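Local coordinates for protein cleavage stimulation factor 77 (Encephalitozoon cuniculi, PDB 2UY1) that probably binds mRNA in the nucleus and acts in the 3'-end cleavage of pre-mRNA, at residues B[381-391]-B[409-420]. Numbering follows the deposited sequence.
Sequences EKTSRMWDSMI and QKMDAIKADAIL
Trp387 and Lys410 pack at the open end of an antiparallel helical hairpin, away from its connecting turn, in this all-helical protein of the Suf family, which belongs to the TPR clan; the axes of segments 384-391 and 409-415 run antiparallel at 168°, 11.1 Å apart at closest approach. The Lys410 side chain fits as a knob into a hole lined by Ser384, Trp387, Asp388 and Ile391. With CG anti to the backbone N (chi1 -158°) and the chain extended, its methylenes slide along the indole: CG lies 4.0 Å from the centroid of the five-membered ring in a CH-pi contact, and CD touches Ile391 CD1 at 3.8 Å. Lys382 CD lies against the opposite face, toward its rim, its ammonium being bound by Leu380 O and Phe377 O, while Gln409 CB meets Trp387 CH2 at 3.4 Å. Beyond the ring, Lys410 NZ reaches the syn side of Asp388 OD1 at 2.8 Å, and also bonds a polar side chain of a neighbouring chain. The segment after the second helix folds back onto the N-terminal end of the first, where Leu420 N donates to Lys382 O (2.8 Å), Leu420 CD1 packs on Glu381 CB at 3.6 Å and Ile419 CD1 lies 3.9 Å from Trp387 CD1. Two waters join the backbones too. Lys410 thus serves both as apolar cover for the tryptophan and as a salt-bridge donor, coupling hydrophobic packing to a charged tie between the helices.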
loop_
_atom_site.group_PDB
_atom_site.type_symbol
_atom_site.label_atom_id
_atom_site.label_comp_id
_atom_site.label_asym_id
_atom_site.label_seq_id
_atom_site.Cartn_x
_atom_site.Cartn_y
_atom_site.Cartn_z
ATOM N N GLU B 381 -4.020 -2.609 -21.671
ATOM C CA GLU B 381 -3.241 -1.561 -21.081
ATOM C C GLU B 381 -3.143 -1.872 -19.583
ATOM O O GLU B 381 -3.983 -2.591 -19.065
ATOM C CB GLU B 381 -3.941 -0.228 -21.277
ATOM C CG GLU B 381 -4.530 -0.071 -22.650
ATOM C CD GLU B 381 -4.908 1.345 -22.931
ATOM O OE1 GLU B 381 -4.073 2.068 -23.517
ATOM O OE2 GLU B 381 -6.020 1.746 -22.559
ATOM N N LYS B 382 -2.126 -1.355 -18.924
ATOM C CA LYS B 382 -1.711 -1.850 -17.614
ATOM C C LYS B 382 -1.415 -0.750 -16.626
ATOM O O LYS B 382 -0.874 0.316 -16.973
ATOM C CB LYS B 382 -0.490 -2.760 -17.813
ATOM C CG LYS B 382 -0.799 -3.822 -18.866
ATOM C CD LYS B 382 0.297 -4.654 -19.218
ATOM C CE LYS B 382 0.799 -4.368 -20.520
ATOM N NZ LYS B 382 0.139 -5.080 -21.583
ATOM N N THR B 383 -1.818 -0.990 -15.382
ATOM C CA THR B 383 -1.444 -0.178 -14.274
ATOM C C THR B 383 -0.066 -0.666 -13.815
ATOM O O THR B 383 0.332 -1.730 -14.229
ATOM C CB THR B 383 -2.480 -0.379 -13.107
ATOM O OG1 THR B 383 -2.525 -1.778 -12.780
ATOM C CG2 THR B 383 -3.892 0.132 -13.506
ATOM N N SER B 384 0.632 0.117 -12.978
ATOM C CA SER B 384 1.936 -0.305 -12.423
ATOM C C SER B 384 1.730 -1.562 -11.628
ATOM O O SER B 384 2.614 -2.367 -11.614
ATOM C CB SER B 384 2.583 0.658 -11.417
ATOM O OG SER B 384 2.700 1.958 -11.907
ATOM N N ARG B 385 0.599 -1.689 -10.928
ATOM C CA ARG B 385 0.364 -2.847 -10.095
ATOM C C ARG B 385 0.233 -4.121 -10.953
ATOM O O ARG B 385 0.733 -5.119 -10.548
ATOM C CB ARG B 385 -0.842 -2.700 -9.199
ATOM C CG ARG B 385 -0.937 -3.824 -8.175
ATOM C CD ARG B 385 -2.364 -4.015 -7.696
ATOM N NE ARG B 385 -2.376 -4.672 -6.399
ATOM C CZ ARG B 385 -3.430 -4.750 -5.595
ATOM N NH1 ARG B 385 -4.595 -4.198 -5.952
ATOM N NH2 ARG B 385 -3.308 -5.383 -4.422
ATOM N N MET B 386 -0.380 -4.047 -12.135
ATOM C CA MET B 386 -0.523 -5.167 -13.069
ATOM C C MET B 386 0.875 -5.519 -13.574
ATOM O O MET B 386 1.280 -6.643 -13.456
ATOM C CB MET B 386 -1.435 -4.787 -14.261
ATOM C CG MET B 386 -2.942 -4.790 -13.931
ATOM S SD MET B 386 -3.882 -3.926 -15.253
ATOM C CE MET B 386 -3.861 -5.292 -16.476
ATOM N N TRP B 387 1.615 -4.539 -14.096
ATOM C CA TRP B 387 3.067 -4.726 -14.405
ATOM C C TRP B 387 3.877 -5.398 -13.286
ATOM O O TRP B 387 4.529 -6.445 -13.505
ATOM C CB TRP B 387 3.715 -3.382 -14.800
ATOM C CG TRP B 387 3.548 -2.967 -16.267
ATOM C CD1 TRP B 387 2.884 -1.859 -16.742
ATOM C CD2 TRP B 387 4.054 -3.655 -17.403
ATOM N NE1 TRP B 387 2.970 -1.817 -18.116
ATOM C CE2 TRP B 387 3.682 -2.917 -18.542
ATOM C CE3 TRP B 387 4.842 -4.821 -17.573
ATOM C CZ2 TRP B 387 4.048 -3.311 -19.821
ATOM C CZ3 TRP B 387 5.159 -5.207 -18.838
ATOM C CH2 TRP B 387 4.735 -4.478 -19.947
ATOM N N ASP B 388 3.866 -4.832 -12.097
ATOM C CA ASP B 388 4.593 -5.421 -10.969
ATOM C C ASP B 388 4.148 -6.831 -10.530
ATOM O O ASP B 388 5.014 -7.659 -10.135
ATOM C CB ASP B 388 4.549 -4.545 -9.761
ATOM C CG ASP B 388 5.162 -3.191 -10.009
ATOM O OD1 ASP B 388 5.881 -3.034 -11.006
ATOM O OD2 ASP B 388 4.961 -2.308 -9.171
ATOM N N SER B 389 2.856 -7.137 -10.595
ATOM C CA SER B 389 2.384 -8.537 -10.316
ATOM C C SER B 389 2.865 -9.518 -11.342
ATOM O O SER B 389 3.343 -10.624 -10.986
ATOM C CB SER B 389 0.847 -8.583 -10.201
ATOM O OG SER B 389 0.443 -7.577 -9.273
ATOM N N MET B 390 2.806 -9.134 -12.614
ATOM C CA MET B 390 3.290 -10.003 -13.691
ATOM C C MET B 390 4.816 -10.188 -13.640
ATOM O O MET B 390 5.324 -11.266 -13.861
ATOM C CB MET B 390 2.804 -9.462 -15.071
ATOM C CG MET B 390 3.108 -10.313 -16.289
ATOM S SD MET B 390 2.107 -11.855 -16.278
ATOM C CE MET B 390 3.165 -12.913 -15.411
ATOM N N ILE B 391 5.566 -9.125 -13.374
ATOM C CA ILE B 391 7.042 -9.219 -13.218
ATOM C C ILE B 391 7.397 -10.128 -12.034
ATOM O O ILE B 391 8.350 -10.925 -12.111
ATOM C CB ILE B 391 7.696 -7.752 -13.044
ATOM C CG1 ILE B 391 7.697 -7.005 -14.408
ATOM C CG2 ILE B 391 9.167 -7.845 -12.402
ATOM C CD1 ILE B 391 7.781 -5.414 -14.337
ATOM N N GLN B 409 10.067 -3.844 -20.970
ATOM C CA GLN B 409 8.701 -3.353 -21.315
ATOM C C GLN B 409 8.036 -2.382 -20.326
ATOM O O GLN B 409 7.452 -1.412 -20.743
ATOM C CB GLN B 409 7.743 -4.520 -21.614
ATOM C CG GLN B 409 7.877 -5.190 -23.015
ATOM C CD GLN B 409 7.258 -6.621 -23.006
ATOM O OE1 GLN B 409 6.188 -6.802 -22.482
ATOM N NE2 GLN B 409 7.957 -7.616 -23.569
ATOM N N LYS B 410 8.087 -2.666 -19.023
ATOM C CA LYS B 410 7.642 -1.704 -18.037
ATOM C C LYS B 410 8.434 -0.360 -18.132
ATOM O O LYS B 410 7.832 0.687 -18.045
ATOM C CB LYS B 410 7.696 -2.301 -16.581
ATOM C CG LYS B 410 6.798 -1.579 -15.649
ATOM C CD LYS B 410 7.152 -1.663 -14.175
ATOM C CE LYS B 410 6.191 -0.653 -13.472
ATOM N NZ LYS B 410 6.510 -0.489 -12.049
ATOM N N MET B 411 9.776 -0.392 -18.235
ATOM C CA MET B 411 10.572 0.879 -18.327
ATOM C C MET B 411 10.251 1.690 -19.567
ATOM O O MET B 411 10.214 2.950 -19.484
ATOM C CB MET B 411 12.090 0.643 -18.235
ATOM C CG MET B 411 12.544 -0.141 -17.001
ATOM S SD MET B 411 12.101 0.707 -15.464
ATOM C CE MET B 411 10.593 -0.139 -14.994
ATOM N N ASP B 412 10.025 0.992 -20.692
ATOM C CA ASP B 412 9.508 1.577 -21.933
ATOM C C ASP B 412 8.156 2.276 -21.766
ATOM O O ASP B 412 7.952 3.367 -22.312
ATOM C CB ASP B 412 9.386 0.536 -23.051
ATOM C CG ASP B 412 10.757 0.024 -23.511
ATOM O OD1 ASP B 412 11.754 0.724 -23.220
ATOM O OD2 ASP B 412 10.837 -1.100 -24.087
ATOM N N ALA B 413 7.246 1.635 -21.053
ATOM C CA ALA B 413 5.911 2.149 -20.818
ATOM C C ALA B 413 5.905 3.395 -19.929
ATOM O O ALA B 413 5.106 4.287 -20.173
ATOM C CB ALA B 413 5.008 1.032 -20.215
ATOM N N ILE B 414 6.695 3.394 -18.836
ATOM C CA ILE B 414 6.883 4.592 -17.991
ATOM C C ILE B 414 7.381 5.759 -18.904
ATOM O O ILE B 414 6.813 6.882 -18.899
ATOM C CB ILE B 414 7.899 4.339 -16.851
ATOM C CG1 ILE B 414 7.416 3.243 -15.874
ATOM C CG2 ILE B 414 8.285 5.637 -16.126
ATOM C CD1 ILE B 414 8.486 2.808 -14.898
ATOM N N LYS B 415 8.406 5.464 -19.697
ATOM C CA LYS B 415 9.021 6.452 -20.603
ATOM C C LYS B 415 8.005 7.047 -21.595
ATOM O O LYS B 415 7.963 8.276 -21.771
ATOM C CB LYS B 415 10.212 5.838 -21.335
ATOM C CG LYS B 415 11.123 6.816 -22.045
ATOM C CD LYS B 415 12.203 6.093 -22.858
ATOM C CE LYS B 415 12.595 6.907 -24.091
ATOM N NZ LYS B 415 13.412 8.149 -23.673
ATOM N N ALA B 416 7.184 6.189 -22.202
ATOM C CA ALA B 416 6.126 6.597 -23.157
ATOM C C ALA B 416 4.897 7.213 -22.482
ATOM O O ALA B 416 3.935 7.574 -23.158
ATOM C CB ALA B 416 5.686 5.416 -24.056
ATOM N N ASP B 417 4.932 7.315 -21.161
ATOM C CA ASP B 417 3.789 7.762 -20.355
ATOM C C ASP B 417 2.523 6.954 -20.681
ATOM O O ASP B 417 1.406 7.472 -20.666
ATOM C CB ASP B 417 3.642 9.296 -20.397
ATOM C CG ASP B 417 2.539 9.833 -19.464
ATOM O OD1 ASP B 417 2.344 9.336 -18.318
ATOM O OD2 ASP B 417 1.863 10.790 -19.888
ATOM N N ALA B 418 2.727 5.648 -20.924
ATOM C CA ALA B 418 1.692 4.684 -21.275
ATOM C C ALA B 418 1.115 3.869 -20.120
ATOM O O ALA B 418 0.305 2.973 -20.352
ATOM C CB ALA B 418 2.259 3.698 -22.333
ATOM N N ILE B 419 1.550 4.084 -18.886
ATOM C CA ILE B 419 0.963 3.265 -17.803
ATOM C C ILE B 419 -0.383 3.856 -17.400
ATOM O O ILE B 419 -0.522 5.051 -17.214
ATOM C CB ILE B 419 1.879 3.156 -16.586
ATOM C CG1 ILE B 419 3.197 2.423 -16.969
ATOM C CG2 ILE B 419 1.113 2.613 -15.341
ATOM C CD1 ILE B 419 3.931 1.748 -15.853
ATOM N N LEU B 420 -1.395 3.021 -17.263
ATOM C CA LEU B 420 -2.681 3.560 -16.834
ATOM C C LEU B 420 -2.534 4.134 -15.421
ATOM O O LEU B 420 -1.778 3.602 -14.588
ATOM C CB LEU B 420 -3.771 2.518 -16.896
ATOM C CG LEU B 420 -4.101 1.936 -18.249
ATOM C CD1 LEU B 420 -4.997 0.722 -17.937
ATOM C CD2 LEU B 420 -4.784 3.014 -19.103
HETATM O O HOH W 1 -0.847 0.631 -20.910
HETATM O O HOH W 2 -0.772 2.805 -12.361
#